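Local coordinates for protein inactive glucansucrase (Lactobacillus reuteri, PDB 5JBD) that is an inactive glucansucrase-type protein of glycoside hydrolase family 70, a family built around a TIM-barrel domain, at residues Q563-L576 with Y604-P618. Numbering follows the deposited sequence.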
ATOM      1  N   GLN A 563      -1.684  49.074  -7.202  1.00 31.92           N
ATOM      2  CA  GLN A 563      -2.546  48.194  -6.425  1.00 30.48           C
ATOM      3  C   GLN A 563      -1.944  47.803  -5.089  1.00 30.22           C
ATOM      4  O   GLN A 563      -0.757  47.494  -5.002  1.00 28.54           O
ATOM      5  CB  GLN A 563      -2.876  46.939  -7.231  1.00 29.86           C
ATOM      6  CG  GLN A 563      -3.916  46.069  -6.539  1.00 28.65           C
ATOM      7  CD  GLN A 563      -4.491  44.982  -7.416  1.00 28.31           C
ATOM      8  OE1 GLN A 563      -4.058  44.765  -8.549  1.00 26.76           O
ATOM      9  NE2 GLN A 563      -5.485  44.274  -6.878  1.00 28.40           N
ATOM     10  N   GLN A 564      -2.797  47.785  -4.061  1.00 30.61           N
ATOM     11  CA  GLN A 564      -2.399  47.419  -2.701  1.00 30.75           C
ATOM     12  C   GLN A 564      -2.387  45.909  -2.515  1.00 29.27           C
ATOM     13  O   GLN A 564      -3.350  45.232  -2.882  1.00 29.62           O
ATOM     14  CB  GLN A 564      -3.372  48.018  -1.693  1.00 31.99           C
ATOM     15  CG  GLN A 564      -3.466  49.530  -1.783  1.00 34.29           C
ATOM     16  CD  GLN A 564      -4.182  50.134  -0.602  1.00 35.87           C
ATOM     17  OE1 GLN A 564      -5.000  49.487   0.055  1.00 38.66           O
ATOM     18  NE2 GLN A 564      -3.842  51.370  -0.298  1.00 38.09           N
ATOM     19  N   TYR A 565      -1.297  45.399  -1.941  1.00 28.58           N
ATOM     20  CA  TYR A 565      -1.127  43.976  -1.629  1.00 28.70           C
ATOM     21  C   TYR A 565      -0.926  43.780  -0.134  1.00 30.92           C
ATOM     22  O   TYR A 565      -0.226  44.563   0.517  1.00 30.79           O
ATOM     23  CB  TYR A 565       0.046  43.389  -2.433  1.00 28.54           C
ATOM     24  CG  TYR A 565      -0.370  43.079  -3.836  1.00 26.88           C
ATOM     25  CD1 TYR A 565      -0.416  44.069  -4.798  1.00 26.62           C
ATOM     26  CD2 TYR A 565      -0.825  41.802  -4.171  1.00 26.15           C
ATOM     27  CE1 TYR A 565      -0.843  43.799  -6.077  1.00 26.76           C
ATOM     28  CE2 TYR A 565      -1.262  41.513  -5.448  1.00 26.08           C
ATOM     29  CZ  TYR A 565      -1.272  42.511  -6.394  1.00 26.00           C
ATOM     30  OH  TYR A 565      -1.690  42.231  -7.657  1.00 26.87           O
ATOM     31  N   ARG A 566      -1.555  42.741   0.401  1.00 29.80           N
ATOM     32  CA  ARG A 566      -1.437  42.394   1.801  1.00 32.60           C
ATOM     33  C   ARG A 566      -0.309  41.392   2.006  1.00 30.01           C
ATOM     34  O   ARG A 566      -0.160  40.438   1.238  1.00 30.60           O
ATOM     35  CB  ARG A 566      -2.763  41.786   2.307  1.00 37.07           C
ATOM     36  CG  ARG A 566      -2.756  41.483   3.800  1.00 42.40           C
ATOM     37  CD  ARG A 566      -4.158  41.262   4.349  1.00 47.59           C
ATOM     38  NE  ARG A 566      -4.733  39.967   3.955  1.00 49.14           N
ATOM     39  CZ  ARG A 566      -4.707  38.836   4.677  1.00 55.00           C
ATOM     40  NH1 ARG A 566      -4.108  38.767   5.871  1.00 59.86           N
ATOM     41  NH2 ARG A 566      -5.294  37.741   4.197  1.00 53.70           N
ATOM     42  N   ASN A 567       0.438  41.593   3.082  1.00 28.91           N
ATOM     43  CA  ASN A 567       1.519  40.711   3.493  1.00 28.32           C
ATOM     44  C   ASN A 567       0.910  39.495   4.194  1.00 28.50           C
ATOM     45  O   ASN A 567       0.764  39.468   5.424  1.00 28.77           O
ATOM     46  CB  ASN A 567       2.455  41.480   4.441  1.00 29.44           C
ATOM     47  CG  ASN A 567       3.756  40.756   4.715  1.00 30.29           C
ATOM     48  OD1 ASN A 567       3.915  39.591   4.396  1.00 29.49           O
ATOM     49  ND2 ASN A 567       4.708  41.471   5.326  1.00 32.01           N
ATOM     50  N   LEU A 568       0.561  38.483   3.410  1.00 29.24           N
ATOM     51  CA  LEU A 568      -0.100  37.288   3.950  1.00 28.30           C
ATOM     52  C   LEU A 568       0.803  36.482   4.877  1.00 29.64           C
ATOM     53  O   LEU A 568       0.387  36.093   5.975  1.00 31.28           O
ATOM     54  CB  LEU A 568      -0.580  36.379   2.823  1.00 29.30           C
ATOM     55  CG  LEU A 568      -1.497  35.219   3.255  1.00 29.68           C
ATOM     56  CD1 LEU A 568      -2.916  35.721   3.439  1.00 30.56           C
ATOM     57  CD2 LEU A 568      -1.469  34.114   2.219  1.00 30.01           C
ATOM     58  N   ILE A 569       2.008  36.182   4.409  1.00 27.97           N
ATOM     59  CA  ILE A 569       3.023  35.495   5.210  1.00 27.84           C
ATOM     60  C   ILE A 569       4.367  36.169   4.955  1.00 27.49           C
ATOM     61  O   ILE A 569       4.714  36.420   3.809  1.00 26.38           O
ATOM     62  CB  ILE A 569       3.162  34.001   4.837  1.00 27.34           C
ATOM     63  CG1 ILE A 569       1.822  33.268   5.000  1.00 28.55           C
ATOM     64  CG2 ILE A 569       4.252  33.333   5.685  1.00 27.33           C
ATOM     65  CD1 ILE A 569       1.848  31.821   4.552  1.00 28.53           C
ATOM     66  N   ASP A 570       5.123  36.416   6.023  1.00 28.28           N
ATOM     67  CA  ASP A 570       6.497  36.917   5.934  1.00 28.37           C
ATOM     68  C   ASP A 570       7.343  36.158   6.962  1.00 28.42           C
ATOM     69  O   ASP A 570       6.804  35.564   7.904  1.00 27.31           O
ATOM     70  CB  ASP A 570       6.536  38.435   6.181  1.00 29.62           C
ATOM     71  CG  ASP A 570       7.713  39.149   5.475  1.00 29.46           C
ATOM     72  OD1 ASP A 570       8.688  38.493   5.048  1.00 28.97           O
ATOM     73  OD2 ASP A 570       7.664  40.396   5.375  1.00 31.38           O
ATOM     74  N   THR A 571       8.659  36.164   6.767  1.00 28.30           N
ATOM     75  CA  THR A 571       9.584  35.433   7.639  1.00 28.40           C
ATOM     76  C   THR A 571      10.159  36.368   8.719  1.00 29.35           C
ATOM     77  O   THR A 571      10.477  37.525   8.431  1.00 30.56           O
ATOM     78  CB  THR A 571      10.709  34.774   6.810  1.00 27.75           C
ATOM     79  OG1 THR A 571      10.127  33.956   5.780  1.00 26.73           O
ATOM     80  CG2 THR A 571      11.598  33.915   7.661  1.00 27.89           C
ATOM     81  N   THR A 572      10.299  35.839   9.942  1.00 29.78           N
ATOM     82  CA  THR A 572      10.950  36.534  11.077  1.00 30.37           C
ATOM     83  C   THR A 572      12.118  35.690  11.577  1.00 31.41           C
ATOM     84  O   THR A 572      12.280  34.541  11.163  1.00 28.87           O
ATOM     85  CB  THR A 572       9.980  36.739  12.266  1.00 30.89           C
ATOM     86  OG1 THR A 572       9.643  35.464  12.826  1.00 31.80           O
ATOM     87  CG2 THR A 572       8.719  37.471  11.829  1.00 30.26           C
ATOM     88  N   GLU A 573      12.926  36.240  12.492  1.00 34.29           N
ATOM     89  CA  GLU A 573      14.078  35.486  13.022  1.00 35.72           C
ATOM     90  C   GLU A 573      13.664  34.160  13.673  1.00 35.50           C
ATOM     91  O   GLU A 573      14.377  33.160  13.537  1.00 36.98           O
ATOM     92  CB  GLU A 573      14.912  36.333  14.011  1.00 38.46           C
ATOM     93  CG  GLU A 573      15.642  37.531  13.388  1.00 41.10           C
ATOM     94  CD  GLU A 573      16.629  37.193  12.269  1.00 42.27           C
ATOM     95  OE1 GLU A 573      17.211  36.078  12.247  1.00 42.95           O
ATOM     96  OE2 GLU A 573      16.842  38.073  11.401  1.00 44.90           O
ATOM     97  N   ASN A 574      12.514  34.152  14.349  1.00 35.43           N
ATOM     98  CA  ASN A 574      12.010  32.953  15.050  1.00 37.25           C
ATOM     99  C   ASN A 574      11.031  32.075  14.261  1.00 34.34           C
ATOM    100  O   ASN A 574      10.929  30.876  14.548  1.00 33.53           O
ATOM    101  CB  ASN A 574      11.371  33.346  16.388  1.00 39.73           C
ATOM    102  CG  ASN A 574      12.380  33.910  17.367  1.00 43.09           C
ATOM    103  OD1 ASN A 574      13.576  33.583  17.325  1.00 41.56           O
ATOM    104  ND2 ASN A 574      11.903  34.771  18.257  1.00 46.46           N
ATOM    105  N   GLY A 575      10.334  32.640  13.275  1.00 32.45           N
ATOM    106  CA  GLY A 575       9.375  31.838  12.498  1.00 31.32           C
ATOM    107  C   GLY A 575       8.710  32.599  11.374  1.00 30.34           C
ATOM    108  O   GLY A 575       9.399  33.174  10.515  1.00 28.59           O
ATOM    109  N   LEU A 576       7.376  32.587  11.375  1.00 29.37           N
ATOM    110  CA  LEU A 576       6.557  33.271  10.367  1.00 29.33           C
ATOM    111  C   LEU A 576       5.647  34.264  11.072  1.00 30.02           C
ATOM    112  O   LEU A 576       5.318  34.061  12.240  1.00 30.83           O
ATOM    113  CB  LEU A 576       5.690  32.258   9.618  1.00 29.24           C
ATOM    114  CG  LEU A 576       6.414  31.176   8.821  1.00 29.07           C
ATOM    115  CD1 LEU A 576       5.420  30.153   8.287  1.00 28.37           C
ATOM    116  CD2 LEU A 576       7.203  31.801   7.680  1.00 29.25           C
ATOM    117  N   TYR A 604      17.059  33.467   6.469  1.00 29.90           N
ATOM    118  CA  TYR A 604      16.740  33.159   7.863  1.00 31.27           C
ATOM    119  C   TYR A 604      16.983  31.691   8.145  1.00 31.77           C
ATOM    120  O   TYR A 604      17.024  30.848   7.233  1.00 32.93           O
ATOM    121  CB  TYR A 604      15.275  33.447   8.160  1.00 30.97           C
ATOM    122  CG  TYR A 604      14.888  34.892   8.123  1.00 31.05           C
ATOM    123  CD1 TYR A 604      14.472  35.490   6.943  1.00 30.32           C
ATOM    124  CD2 TYR A 604      14.896  35.661   9.277  1.00 32.77           C
ATOM    125  CE1 TYR A 604      14.080  36.818   6.906  1.00 30.31           C
ATOM    126  CE2 TYR A 604      14.506  36.998   9.255  1.00 32.84           C
ATOM    127  CZ  TYR A 604      14.103  37.570   8.067  1.00 31.07           C
ATOM    128  OH  TYR A 604      13.716  38.892   8.020  1.00 30.30           O
ATOM    129  N   SER A 605      17.108  31.378   9.426  1.00 30.83           N
ATOM    130  CA  SER A 605      17.253  30.004   9.868  1.00 30.58           C
ATOM    131  C   SER A 605      16.433  29.835  11.138  1.00 32.60           C
ATOM    132  O   SER A 605      16.823  30.307  12.211  1.00 33.01           O
ATOM    133  CB  SER A 605      18.724  29.675  10.113  1.00 31.55           C
ATOM    134  OG  SER A 605      18.880  28.306  10.426  1.00 31.42           O
ATOM    135  N   ASN A 606      15.277  29.178  11.003  1.00 31.75           N
ATOM    136  CA  ASN A 606      14.395  28.890  12.139  1.00 31.11           C
ATOM    137  C   ASN A 606      13.608  27.596  11.836  1.00 29.97           C
ATOM    138  O   ASN A 606      13.771  27.035  10.744  1.00 28.83           O
ATOM    139  CB  ASN A 606      13.536  30.129  12.447  1.00 31.14           C
ATOM    140  CG  ASN A 606      12.535  30.445  11.358  1.00 31.20           C
ATOM    141  OD1 ASN A 606      11.782  29.574  10.913  1.00 30.28           O
ATOM    142  ND2 ASN A 606      12.484  31.711  10.954  1.00 30.77           N
ATOM    143  N   PRO A 607      12.766  27.110  12.779  1.00 29.34           N
ATOM    144  CA  PRO A 607      12.113  25.827  12.511  1.00 28.92           C
ATOM    145  C   PRO A 607      11.198  25.794  11.271  1.00 27.92           C
ATOM    146  O   PRO A 607      10.998  24.716  10.702  1.00 26.65           O
ATOM    147  CB  PRO A 607      11.299  25.572  13.798  1.00 30.36           C
ATOM    148  CG  PRO A 607      12.005  26.361  14.854  1.00 31.43           C
ATOM    149  CD  PRO A 607      12.444  27.602  14.133  1.00 31.22           C
ATOM    150  N   TYR A 608      10.680  26.960  10.880  1.00 27.20           N
ATOM    151  CA  TYR A 608       9.737  27.106   9.784  1.00 27.44           C
ATOM    152  C   TYR A 608      10.417  27.389   8.434  1.00 26.97           C
ATOM    153  O   TYR A 608       9.950  26.893   7.413  1.00 25.72           O
ATOM    154  CB  TYR A 608       8.747  28.237  10.104  1.00 28.47           C
ATOM    155  CG  TYR A 608       7.952  27.975  11.372  1.00 29.36           C
ATOM    156  CD1 TYR A 608       6.751  27.284  11.324  1.00 29.90           C
ATOM    157  CD2 TYR A 608       8.423  28.387  12.636  1.00 31.66           C
ATOM    158  CE1 TYR A 608       6.020  27.015  12.479  1.00 30.33           C
ATOM    159  CE2 TYR A 608       7.699  28.118  13.798  1.00 32.32           C
ATOM    160  CZ  TYR A 608       6.500  27.426  13.705  1.00 33.14           C
ATOM    161  OH  TYR A 608       5.765  27.147  14.824  1.00 33.96           O
ATOM    162  N   VAL A 609      11.511  28.161   8.446  1.00 26.88           N
ATOM    163  CA  VAL A 609      12.177  28.658   7.225  1.00 27.05           C
ATOM    164  C   VAL A 609      13.707  28.512   7.324  1.00 28.26           C
ATOM    165  O   VAL A 609      14.319  28.901   8.333  1.00 28.06           O
ATOM    166  CB  VAL A 609      11.824  30.144   6.955  1.00 27.47           C
ATOM    167  CG1 VAL A 609      12.500  30.662   5.679  1.00 27.77           C
ATOM    168  CG2 VAL A 609      10.316  30.345   6.889  1.00 27.46           C
ATOM    169  N   SER A 610      14.297  27.909   6.288  1.00 26.47           N
ATOM    170  CA  SER A 610      15.734  27.854   6.073  1.00 26.05           C
ATOM    171  C   SER A 610      16.005  28.433   4.686  1.00 25.96           C
ATOM    172  O   SER A 610      16.031  27.700   3.680  1.00 25.90           O
ATOM    173  CB  SER A 610      16.215  26.415   6.173  1.00 25.76           C
ATOM    174  OG  SER A 610      17.623  26.339   6.065  1.00 25.49           O
ATOM    175  N   GLY A 611      16.199  29.744   4.656  1.00 25.92           N
ATOM    176  CA  GLY A 611      16.148  30.539   3.428  1.00 26.85           C
ATOM    177  C   GLY A 611      15.173  31.693   3.616  1.00 25.99           C
ATOM    178  O   GLY A 611      15.339  32.496   4.540  1.00 26.22           O
ATOM    179  N   TYR A 612      14.140  31.756   2.781  1.00 25.19           N
ATOM    180  CA  TYR A 612      13.124  32.808   2.900  1.00 24.54           C
ATOM    181  C   TYR A 612      11.772  32.328   2.417  1.00 23.64           C
ATOM    182  O   TYR A 612      11.698  31.537   1.466  1.00 23.02           O
ATOM    183  CB  TYR A 612      13.532  34.047   2.099  1.00 24.64           C
ATOM    184  CG  TYR A 612      12.548  35.214   2.232  1.00 24.93           C
ATOM    185  CD1 TYR A 612      12.516  36.003   3.384  1.00 25.04           C
ATOM    186  CD2 TYR A 612      11.619  35.497   1.215  1.00 24.43           C
ATOM    187  CE1 TYR A 612      11.605  37.047   3.521  1.00 24.93           C
ATOM    188  CE2 TYR A 612      10.708  36.537   1.341  1.00 23.69           C
ATOM    189  CZ  TYR A 612      10.709  37.316   2.490  1.00 25.50           C
ATOM    190  OH  TYR A 612       9.806  38.357   2.607  1.00 25.54           O
ATOM    191  N   LEU A 613      10.706  32.843   3.045  1.00 23.95           N
ATOM    192  CA  LEU A 613       9.328  32.663   2.568  1.00 24.17           C
ATOM    193  C   LEU A 613       8.562  33.972   2.676  1.00 24.95           C
ATOM    194  O   LEU A 613       8.546  34.606   3.741  1.00 28.27           O
ATOM    195  CB  LEU A 613       8.585  31.558   3.357  1.00 24.15           C
ATOM    196  CG  LEU A 613       7.109  31.323   2.963  1.00 24.34           C
ATOM    197  CD1 LEU A 613       6.963  30.961   1.478  1.00 23.36           C
ATOM    198  CD2 LEU A 613       6.471  30.261   3.847  1.00 23.81           C
ATOM    199  N   GLY A 614       7.923  34.376   1.576  1.00 23.02           N
ATOM    200  CA  GLY A 614       6.999  35.508   1.583  1.00 23.21           C
ATOM    201  C   GLY A 614       5.817  35.253   0.660  1.00 22.75           C
ATOM    202  O   GLY A 614       5.998  34.693  -0.415  1.00 24.00           O
ATOM    203  N   VAL A 615       4.621  35.683   1.057  1.00 22.33           N
ATOM    204  CA  VAL A 615       3.432  35.557   0.212  1.00 23.06           C
ATOM    205  C   VAL A 615       2.590  36.836   0.231  1.00 23.49           C
ATOM    206  O   VAL A 615       2.265  37.359   1.327  1.00 24.37           O
ATOM    207  CB  VAL A 615       2.572  34.350   0.644  1.00 23.32           C
ATOM    208  CG1 VAL A 615       1.405  34.156  -0.333  1.00 25.00           C
ATOM    209  CG2 VAL A 615       3.432  33.101   0.723  1.00 22.00           C
ATOM    210  N   TRP A 616       2.229  37.317  -0.963  1.00 22.64           N
ATOM    211  CA  TRP A 616       1.454  38.562  -1.142  1.00 24.30           C
ATOM    212  C   TRP A 616       0.173  38.298  -1.912  1.00 24.79           C
ATOM    213  O   TRP A 616       0.205  37.599  -2.932  1.00 24.94           O
ATOM    214  CB  TRP A 616       2.279  39.615  -1.904  1.00 25.75           C
ATOM    215  CG  TRP A 616       3.507  40.009  -1.137  1.00 26.77           C
ATOM    216  CD1 TRP A 616       4.731  39.431  -1.201  1.00 26.92           C
ATOM    217  CD2 TRP A 616       3.592  41.022  -0.137  1.00 28.85           C
ATOM    218  NE1 TRP A 616       5.591  40.034  -0.316  1.00 28.46           N
ATOM    219  CE2 TRP A 616       4.915  41.017   0.353  1.00 28.38           C
ATOM    220  CE3 TRP A 616       2.670  41.941   0.398  1.00 30.63           C
ATOM    221  CZ2 TRP A 616       5.349  41.895   1.352  1.00 29.86           C
ATOM    222  CZ3 TRP A 616       3.107  42.822   1.396  1.00 30.95           C
ATOM    223  CH2 TRP A 616       4.433  42.783   1.865  1.00 30.03           C
ATOM    224  N   VAL A 617      -0.936  38.871  -1.440  1.00 24.16           N
ATOM    225  CA  VAL A 617      -2.232  38.789  -2.136  1.00 25.00           C
ATOM    226  C   VAL A 617      -2.930  40.148  -2.182  1.00 24.69           C
ATOM    227  O   VAL A 617      -2.701  40.981  -1.309  1.00 25.13           O
ATOM    228  CB  VAL A 617      -3.192  37.750  -1.489  1.00 24.76           C
ATOM    229  CG1 VAL A 617      -2.606  36.352  -1.601  1.00 24.91           C
ATOM    230  CG2 VAL A 617      -3.517  38.085  -0.039  1.00 25.38           C
ATOM    231  N   PRO A 618      -3.794  40.367  -3.181  1.00 24.52           N
ATOM    232  CA  PRO A 618      -4.536  41.631  -3.209  1.00 26.34           C
ATOM    233  C   PRO A 618      -5.359  41.921  -1.942  1.00 27.26           C
ATOM    234  O   PRO A 618      -5.922  41.011  -1.340  1.00 27.77           O
ATOM    235  CB  PRO A 618      -5.466  41.468  -4.421  1.00 25.14           C
ATOM    236  CG  PRO A 618      -4.751  40.494  -5.313  1.00 24.68           C
ATOM    237  CD  PRO A 618      -4.062  39.546  -4.381  1.00 24.53           C
TER
HETATM  238  O   HOH W   1      -6.546  40.164   1.257  1.00 27.38           O
HETATM  239  O   HOH W   2      10.972  39.363   6.360  1.00 23.06           O
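Asn567 and Trp616 face each other as a non-hydrogen-bonded antiparallel pair, and here the amide leans over the rim of the indole. The far end of the indole, CZ3, lies 3.4 Å from Asn567 CB, and the amide is tilted only 25° from the ring plane, with CA over the face of the same ring system. Asn567 CG stands anti to the backbone N (chi1 -169°), which lays the amide along the indole while ND2 reaches Asp570 OD2.

Strands 564-571 and 612-618 run at 140° to one another. Arg566 N to Val617 O, at 2.7 Å, is nearly straight at hydrogen, and Val617 N returns to Arg566 O. Beyond Asn567 a classic beta bulge sets both Leu568 and Ile569 against Val615, the N of each giving a weak bond to Val615 O. Leu568 CD2 lies alongside Val615 CG1 at 3.8 Å, while Ile569 CB meets Val615 CG2.

At the other end, Thr571 fits between the Tyr604 ring and the Leu613 carbonyl. With chi1 at -54°, its CG2 sits over one face of the ring, 3.7 Å from the centroid, a CH-pi contact, whereas OG1 donates to Leu613 O (2.7 Å) in the carbonyl plane, on a lone pair. Leu576 CD2 fills the notch between Val609 CG2 (3.5 Å) and Leu613 CD2. In the adjoining turn, Asn606 OD1 accepts from Tyr608 N, an Asx turn, and from Val609 N, which extends it to an Asx motif; Tyr608 CD2 comes to 3.6 Å from Gly575 CA.

Strands 564-571 and 612-618 belong to a branched antiparallel sheet, whereas 604-605 ends strand 596-605, paired with 550-555. Strand 537-542 flanks 612-618, and 588-590 pairs with 564-571; helix 483-496 packs on Leu568, Ile569 and Val617, and helix 446-455 on Leu576 and Leu613.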